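Local coordinates for protein aerobactin synthase IucC (Klebsiella pneumoniae, PDB 6CN7) that probably attaches, at the cost of ATP, a second N-acetyl-N-hydroxylysine to citryl-N-acetyl-N-hydroxylysine, which yields the siderophore aerobactin, at residues 113-118 with 134-139; 122-127 with 381-386. The protein carries 5 engineered substitutions. All blocks are in the same frame, centred on the assembly; numbering follows the deposited sequence.

Contact 1 of 2, residues 113-118 with 134-139; sequences KARRGL and LLSGHP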
loop_
_atom_site.group_PDB
_atom_site.type_symbol
_atom_site.label_atom_id
_atom_site.label_comp_id
_atom_site.label_asym_id
_atom_site.label_seq_id
_atom_site.Cartn_x
_atom_site.Cartn_y
_atom_site.Cartn_z
ATOM N N LYS A 113 11.444 14.903 -19.808
ATOM C CA LYS A 113 12.541 15.539 -19.086
ATOM C C LYS A 113 13.849 14.777 -19.276
ATOM O O LYS A 113 14.904 15.387 -19.483
ATOM C CB LYS A 113 12.196 15.646 -17.600
ATOM N N ALA A 114 13.802 13.444 -19.213
ATOM C CA ALA A 114 15.019 12.645 -19.276
ATOM C C ALA A 114 15.610 12.567 -20.678
ATOM O O ALA A 114 16.807 12.290 -20.813
ATOM C CB ALA A 114 14.747 11.229 -18.764
ATOM N N ARG A 115 14.809 12.802 -21.715
ATOM C CA ARG A 115 15.266 12.695 -23.093
ATOM C C ARG A 115 15.533 14.054 -23.734
ATOM O O ARG A 115 15.700 14.127 -24.956
ATOM C CB ARG A 115 14.241 11.911 -23.917
ATOM C CG ARG A 115 14.186 10.434 -23.544
ATOM C CD ARG A 115 12.977 9.727 -24.135
ATOM N NE ARG A 115 12.942 9.801 -25.591
ATOM C CZ ARG A 115 12.202 9.013 -26.364
ATOM N NH1 ARG A 115 12.236 9.161 -27.681
ATOM N NH2 ARG A 115 11.439 8.067 -25.830
ATOM N N ARG A 116 15.591 15.123 -22.942
ATOM C CA ARG A 116 15.763 16.459 -23.497
ATOM C C ARG A 116 17.197 16.675 -23.966
ATOM O O ARG A 116 18.154 16.177 -23.367
ATOM C CB ARG A 116 15.392 17.523 -22.465
ATOM C CG ARG A 116 14.420 18.561 -23.002
ATOM C CD ARG A 116 14.282 19.751 -22.067
ATOM N NE ARG A 116 13.347 19.497 -20.974
ATOM C CZ ARG A 116 12.025 19.580 -21.085
ATOM N NH1 ARG A 116 11.466 19.899 -22.246
ATOM N NH2 ARG A 116 11.256 19.335 -20.033
ATOM N N GLY A 117 17.331 17.437 -25.051
ATOM C CA GLY A 117 18.617 17.709 -25.662
ATOM C C GLY A 117 19.320 16.517 -26.273
ATOM O O GLY A 117 20.478 16.644 -26.680
ATOM N N LEU A 118 18.656 15.368 -26.374
ATOM C CA LEU A 118 19.280 14.138 -26.839
ATOM C C LEU A 118 18.809 13.834 -28.253
ATOM O O LEU A 118 17.611 13.639 -28.487
ATOM C CB LEU A 118 18.955 12.979 -25.900
ATOM C CG LEU A 118 19.456 13.161 -24.463
ATOM C CD1 LEU A 118 19.108 11.954 -23.615
ATOM C CD2 LEU A 118 20.956 13.409 -24.431
ATOM N N LEU A 134 13.943 4.296 -21.246
ATOM C CA LEU A 134 13.443 5.522 -21.851
ATOM C C LEU A 134 12.485 5.271 -23.008
ATOM O O LEU A 134 12.059 6.232 -23.660
ATOM C CB LEU A 134 14.616 6.383 -22.327
ATOM C CG LEU A 134 15.595 6.831 -21.237
ATOM C CD1 LEU A 134 16.721 7.634 -21.854
ATOM C CD2 LEU A 134 14.890 7.639 -20.157
ATOM N N LEU A 135 12.129 4.017 -23.275
ATOM C CA LEU A 135 11.178 3.732 -24.336
ATOM C C LEU A 135 9.790 4.241 -23.959
ATOM O O LEU A 135 9.418 4.293 -22.784
ATOM C CB LEU A 135 11.133 2.232 -24.623
ATOM C CG LEU A 135 12.412 1.625 -25.209
ATOM C CD1 LEU A 135 12.273 0.118 -25.314
ATOM C CD2 LEU A 135 12.737 2.223 -26.568
ATOM N N SER A 136 9.016 4.614 -24.982
ATOM C CA SER A 136 7.713 5.233 -24.757
ATOM C C SER A 136 6.700 4.267 -24.157
ATOM O O SER A 136 5.707 4.714 -23.577
ATOM C CB SER A 136 7.160 5.791 -26.067
ATOM O OG SER A 136 8.050 6.734 -26.635
ATOM N N GLY A 137 6.924 2.965 -24.276
ATOM C CA GLY A 137 5.968 1.984 -23.798
ATOM C C GLY A 137 5.174 1.359 -24.927
ATOM O O GLY A 137 5.500 1.476 -26.111
ATOM N N HIS A 138 4.103 0.684 -24.537
ATOM C CA HIS A 138 3.325 -0.080 -25.506
ATOM C C HIS A 138 2.651 0.869 -26.492
ATOM O O HIS A 138 1.978 1.816 -26.071
ATOM C CB HIS A 138 2.283 -0.943 -24.805
ATOM C CG HIS A 138 1.731 -2.033 -25.671
ATOM N ND1 HIS A 138 0.658 -1.843 -26.515
ATOM C CD2 HIS A 138 2.112 -3.321 -25.833
ATOM C CE1 HIS A 138 0.399 -2.970 -27.155
ATOM N NE2 HIS A 138 1.267 -3.882 -26.759
ATOM N N PRO A 139 2.792 0.647 -27.805
ATOM C CA PRO A 139 2.306 1.641 -28.774
ATOM C C PRO A 139 0.808 1.613 -29.021
ATOM O O PRO A 139 0.283 2.581 -29.590
ATOM C CB PRO A 139 3.072 1.280 -30.052
ATOM C CG PRO A 139 3.284 -0.191 -29.941
ATOM C CD PRO A 139 3.453 -0.491 -28.472
#
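L134 carries the apolar half of this contact, pressing its isobutyl group against the end of helix 91-114. Its two methyls divide the work: L134 CD2 rests on A114 CB at 3.9 Å, while L134 CD1 lies 4.1 Å from R115 CG. The R115 and L134 side chains run antiparallel alongside one another, so R115 CD continues beyond the methyls as far as L134 CB. This is the tight part, and L134, buried in the fold, loses more surface here than any other residue of the two segments.

The polar rim is looser. R115 CD passes beside the carbonyl at 3.6 Å from L134 O; there the chain, extended through chi2, bends at chi3 (59°), and of the guanidinium only the NH2 branch comes closer. R115 NH2 donates to L134 O at 2.9 Å, but the N-H...O angle of 129° makes the bond weak, and the carbonyl lies oblique to the guanidinium plane. S136 OG stays 3.7 Å from R115 NH2, too far for a bond. Both groups instead converge on E375, whose OE1 forms a salt bridge with R115 NH2 and a hydrogen bond with S136 OG; the carboxylate thus bridges the gap.

Overall, the contact ties the C-terminal end of helix 91-114, where R115 opens a type II turn to L118, to the loop that follows helix 128-133, while P139, farther along that loop, packs on F493 of helix 475-499.

Contact 2 of 2, residues 122-127 with 381-386; sequences DLIDLD and QPLIGA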
loop_
_atom_site.group_PDB
_atom_site.type_symbol
_atom_site.label_atom_id
_atom_site.label_comp_id
_atom_site.label_asym_id
_atom_site.label_seq_id
_atom_site.Cartn_x
_atom_site.Cartn_y
_atom_site.Cartn_z
ATOM N N ASP A 122 22.566 10.344 -30.032
ATOM C CA ASP A 122 22.751 10.289 -28.585
ATOM C C ASP A 122 21.967 9.127 -27.985
ATOM O O ASP A 122 22.492 8.361 -27.173
ATOM C CB ASP A 122 22.314 11.610 -27.947
ATOM C CG ASP A 122 23.261 12.752 -28.257
ATOM O OD1 ASP A 122 24.344 12.491 -28.821
ATOM O OD2 ASP A 122 22.924 13.913 -27.933
ATOM N N LEU A 123 20.707 8.971 -28.398
ATOM C CA LEU A 123 19.828 8.011 -27.738
ATOM C C LEU A 123 20.284 6.572 -27.973
ATOM O O LEU A 123 20.171 5.728 -27.077
ATOM C CB LEU A 123 18.386 8.207 -28.205
ATOM C CG LEU A 123 17.713 9.449 -27.611
ATOM C CD1 LEU A 123 16.386 9.726 -28.294
ATOM C CD2 LEU A 123 17.508 9.310 -26.100
ATOM N N ILE A 124 20.795 6.264 -29.169
ATOM C CA ILE A 124 21.242 4.899 -29.447
ATOM C C ILE A 124 22.593 4.582 -28.824
ATOM O O ILE A 124 23.003 3.414 -28.825
ATOM C CB ILE A 124 21.302 4.626 -30.962
ATOM C CG1 ILE A 124 22.257 5.605 -31.656
ATOM C CG2 ILE A 124 19.903 4.710 -31.560
ATOM C CD1 ILE A 124 22.503 5.289 -33.117
ATOM N N ASP A 125 23.292 5.577 -28.284
ATOM C CA ASP A 125 24.567 5.355 -27.612
ATOM C C ASP A 125 24.435 5.196 -26.104
ATOM O O ASP A 125 25.452 5.013 -25.428
ATOM C CB ASP A 125 25.531 6.503 -27.916
ATOM C CG ASP A 125 26.169 6.374 -29.278
ATOM O OD1 ASP A 125 26.032 5.300 -29.898
ATOM O OD2 ASP A 125 26.806 7.347 -29.732
ATOM N N LEU A 126 23.225 5.263 -25.557
ATOM C CA LEU A 126 23.050 5.041 -24.131
ATOM C C LEU A 126 23.363 3.594 -23.773
ATOM O O LEU A 126 23.376 2.701 -24.624
ATOM C CB LEU A 126 21.621 5.361 -23.690
ATOM C CG LEU A 126 21.248 6.831 -23.475
ATOM C CD1 LEU A 126 21.275 7.527 -24.767
ATOM C CD2 LEU A 126 19.871 6.947 -22.878
ATOM N N ASP A 127 23.618 3.372 -22.487
ATOM C CA ASP A 127 23.644 2.017 -21.960
ATOM C C ASP A 127 22.350 1.307 -22.332
ATOM O O ASP A 127 21.262 1.880 -22.244
ATOM C CB ASP A 127 23.825 2.044 -20.442
ATOM C CG ASP A 127 23.788 0.660 -19.826
ATOM O OD1 ASP A 127 24.761 -0.101 -20.011
ATOM O OD2 ASP A 127 22.782 0.331 -19.158
ATOM N N GLN A 381 13.507 12.985 -35.278
ATOM C CA GLN A 381 14.408 12.173 -36.084
ATOM C C GLN A 381 14.322 10.725 -35.617
ATOM O O GLN A 381 14.655 10.443 -34.459
ATOM C CB GLN A 381 15.836 12.675 -35.967
ATOM C CG GLN A 381 16.030 14.096 -36.484
ATOM C CD GLN A 381 15.783 14.219 -37.976
ATOM O OE1 GLN A 381 16.007 13.275 -38.735
ATOM N NE2 GLN A 381 15.313 15.386 -38.405
ATOM N N PRO A 382 13.872 9.787 -36.453
ATOM C CA PRO A 382 13.728 8.402 -35.987
ATOM C C PRO A 382 15.062 7.797 -35.579
ATOM O O PRO A 382 16.094 8.032 -36.211
ATOM C CB PRO A 382 13.131 7.677 -37.199
ATOM C CG PRO A 382 12.524 8.742 -38.031
ATOM C CD PRO A 382 13.364 9.958 -37.825
ATOM N N LEU A 383 15.031 7.000 -34.507
ATOM C CA LEU A 383 16.227 6.280 -34.086
ATOM C C LEU A 383 16.646 5.243 -35.117
ATOM O O LEU A 383 17.842 4.958 -35.261
ATOM C CB LEU A 383 15.989 5.608 -32.735
ATOM C CG LEU A 383 16.293 6.458 -31.500
ATOM C CD1 LEU A 383 15.426 7.709 -31.454
ATOM C CD2 LEU A 383 16.110 5.625 -30.243
ATOM N N ILE A 384 15.683 4.668 -35.838
ATOM C CA ILE A 384 16.012 3.692 -36.870
ATOM C C ILE A 384 16.864 4.331 -37.955
ATOM O O ILE A 384 17.725 3.672 -38.551
ATOM C CB ILE A 384 14.720 3.071 -37.440
ATOM C CG1 ILE A 384 15.062 1.979 -38.458
ATOM C CG2 ILE A 384 13.825 4.158 -38.046
ATOM C CD1 ILE A 384 13.922 1.003 -38.707
ATOM N N GLY A 385 16.651 5.620 -38.228
ATOM C CA GLY A 385 17.519 6.328 -39.153
ATOM C C GLY A 385 18.926 6.504 -38.623
ATOM O O GLY A 385 19.887 6.517 -39.397
ATOM N N ALA A 386 19.073 6.646 -37.305
ATOM C CA ALA A 386 20.404 6.722 -36.714
ATOM C C ALA A 386 21.154 5.409 -36.890
ATOM O O ALA A 386 22.335 5.409 -37.259
ATOM C CB ALA A 386 20.304 7.089 -35.235
#
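I124 and L123, on the last turn of helix 120-124, meet L383 and A386, one turn apart at the start of helix 383-391. The contact is entirely apolar, and the torsions decide which methyl goes where.

In I124, chi1 of 59° places CG1 in the cleft flanked by both main-chain bonds of CA, leaving CG2 beside the N. The two branches consequently address different residues. The CG1 arm, extended at chi2, brings I124 CD1 to 3.5 Å from A386 CB, the shortest approach between the segments and closer than most methyl contacts. I124 CG2 lies against the branch point of L383, 4.0 Å from L383 CG, with the two side chains overlapping flank to flank and pointing opposite ways.

L383 has a less common leucine conformation, with chi2 at 61°. This puts CD2 anti to CA and extends that methyl between the two partners, L383 CD2 being 4.0 Å from L123 CB and 4.1 Å from I124 CG2. L383 CD1, held to the side, meets L123 CD1 at 3.9 Å. The L123 and L383 side chains are nearly perpendicular, so their contact is confined to a few methyl and methylene groups.

L123, L383 and A386 are buried, whereas I124 is partly exposed. I124 also touches Y387 and R390 farther along helix 383-391, and R390 forms a salt bridge with D125 at the edge of the apolar patch. The whole is an apolar helix-helix contact joining the short helix 120-124 to the N-terminal turn of helix 383-391 in an enzyme of the IucA/IucC family; its I124 edge lies about 4 Å from a bound MES molecule, probably from the crystallisation medium, which may mark a pocket.

In the fold
The centres of contacts 1 and 2 lie 11 Å apart, on the same side of the chain's centre. Along the sequence their segments alternate: 113-118, 122-127, 134-139, then 381-386 after a long excursion through other helices and strands. The two contacts adjoin, with L118 CB 3.9 Å from L123 CD2 and R115 NH1 4.2 Å from L123 CD1. E375 adds a polar link, its side chain serving contact 1 and its backbone bonding with L383. Contact 1 is local, closing across 15 intervening residues that are mostly helix, whereas contact 2 joins helix 120-124 to helix 383-391, between segments 254 residues apart.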